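Local coordinates for Tas1 (PDB 6OX6), which is a type VI secretion effector that pyrophosphorylates adenosine nucleotides to (p)ppApp, depleting ADP and ATP in competitor cells, at the interface of chains A and B. Residues are numbered along the deposited sequence; one frame, centred on the assembly and turned at random. Chains: chain A, Tas1; chain B, Pa14_01140.

The interface of chains A and B. Residues chain A 409-412; chain B 5, 56, 59-60.
B:Lys5 of the immunity protein caps the C-terminal end of a toxin helix, a worked example of how an ammonium group can serve the backbone carbonyls left at a helix terminus. Its NZ donates to the main-chain O of A:Trp409 at 2.7 Å and to the O of A:Leu412 at 2.9 Å, in each case approaching well off the C=O direction and tilted somewhat from the carbonyl plane. The O of A:Arg410, 3.0 Å from NZ, is met nearly side-on, a poorly aligned hydrogen bond. Where carbonyls converge at the negative end of a helix dipole, a positive charge would be favoured.

Within the immunity protein, the amide OD1 of B:Asn56 accepts from the same NZ at 2.7 Å; the donor lies in the carbonyl plane, with a C=O...N angle of 149°. With four oxygens around NZ, A:Arg410 O would have to share a hydrogen with another acceptor. B:Asn56 both touches the toxin and, through this bond, would hold the lysine tip in place. The B:Lys5 chain runs extended beyond CG, which carries NZ to the helix end.

Apolar packing centres on the indole of A:Trp409. With CG anti to the backbone N (chi1 -176°), the ring lies beside the lysine's path to the carbonyls: CD of B:Lys5 passes over one face toward the rim, 4.0 Å above the plane. The CZ3 corner meets CG of B:Arg60 at 3.6 Å, and CB of B:Leu59 touches CH2. OD1 of B:Asn56 also meets CZ3, amide and ring planes 76° apart, while CG of A:Arg410 lies over the amide's face.

The site joins the end of toxin helix 402-410 and the following loop to the immunity protein's N-terminal segment and helix 53-61.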
# COMPACT_ATOMS: atom_id res chain seq x y z
N TRP A 409 -6.85 -10.29 -8.21
CA TRP A 409 -7.81 -9.20 -8.21
C TRP A 409 -7.24 -7.97 -8.91
O TRP A 409 -7.96 -7.31 -9.68
CB TRP A 409 -8.20 -8.85 -6.77
CG TRP A 409 -9.26 -7.81 -6.62
CD1 TRP A 409 -10.63 -8.00 -6.67
CD2 TRP A 409 -9.06 -6.41 -6.37
NE1 TRP A 409 -11.27 -6.80 -6.44
CE2 TRP A 409 -10.34 -5.82 -6.27
CE3 TRP A 409 -7.93 -5.60 -6.21
CZ2 TRP A 409 -10.52 -4.46 -6.03
CZ3 TRP A 409 -8.11 -4.25 -5.97
CH2 TRP A 409 -9.39 -3.70 -5.89
N ARG A 410 -5.95 -7.70 -8.70
CA ARG A 410 -5.33 -6.49 -9.20
C ARG A 410 -5.33 -6.43 -10.72
O ARG A 410 -5.51 -5.34 -11.30
CB ARG A 410 -3.91 -6.40 -8.68
CG ARG A 410 -3.05 -5.37 -9.37
CD ARG A 410 -1.67 -5.29 -8.75
NE ARG A 410 -0.76 -4.53 -9.61
CZ ARG A 410 0.46 -4.12 -9.24
NH1 ARG A 410 0.92 -4.38 -8.01
NH2 ARG A 410 1.22 -3.44 -10.09
N VAL A 411 -5.08 -7.56 -11.39
CA VAL A 411 -5.02 -7.51 -12.85
C VAL A 411 -6.39 -7.37 -13.51
O VAL A 411 -6.47 -7.23 -14.73
CB VAL A 411 -4.31 -8.74 -13.44
CG1 VAL A 411 -2.87 -8.81 -12.91
CG2 VAL A 411 -5.06 -10.01 -13.08
N LEU A 412 -7.49 -7.41 -12.76
CA LEU A 412 -8.81 -7.37 -13.39
C LEU A 412 -9.15 -5.95 -13.81
O LEU A 412 -8.80 -4.97 -13.14
CB LEU A 412 -9.87 -7.89 -12.41
CG LEU A 412 -9.65 -9.37 -12.01
CD1 LEU A 412 -10.62 -9.79 -10.90
CD2 LEU A 412 -9.77 -10.32 -13.24
N LYS B 5 -14.31 -3.18 -7.59
CA LYS B 5 -14.43 -3.42 -9.03
C LYS B 5 -15.77 -4.09 -9.34
O LYS B 5 -16.36 -4.79 -8.51
CB LYS B 5 -13.27 -4.28 -9.55
CG LYS B 5 -11.90 -3.56 -9.56
CD LYS B 5 -10.76 -4.48 -10.06
CE LYS B 5 -9.41 -3.77 -10.01
NZ LYS B 5 -8.24 -4.71 -10.33
N ASN B 56 -4.96 0.51 -8.10
CA ASN B 56 -5.61 -0.53 -7.31
C ASN B 56 -5.51 -0.25 -5.81
O ASN B 56 -6.41 -0.62 -5.06
CB ASN B 56 -5.00 -1.89 -7.67
CG ASN B 56 -5.54 -2.43 -9.00
OD1 ASN B 56 -6.57 -3.09 -9.01
ND2 ASN B 56 -4.88 -2.11 -10.10
N LEU B 59 -8.42 2.03 -5.24
CA LEU B 59 -9.69 1.31 -5.14
C LEU B 59 -9.87 0.70 -3.78
O LEU B 59 -10.98 0.70 -3.23
CB LEU B 59 -9.79 0.22 -6.20
CG LEU B 59 -9.68 0.70 -7.63
CD1 LEU B 59 -9.98 -0.45 -8.61
CD2 LEU B 59 -10.63 1.85 -7.85
N ARG B 60 -8.78 0.17 -3.20
CA ARG B 60 -8.97 -0.57 -1.96
C ARG B 60 -9.16 0.37 -0.80
O ARG B 60 -9.94 0.09 0.11
CB ARG B 60 -7.79 -1.52 -1.71
CG ARG B 60 -7.74 -2.69 -2.70
CD ARG B 60 -6.50 -3.53 -2.48
NE ARG B 60 -6.43 -4.11 -1.14
CZ ARG B 60 -5.38 -4.78 -0.69
NH1 ARG B 60 -4.29 -4.92 -1.47
NH2 ARG B 60 -5.39 -5.29 0.53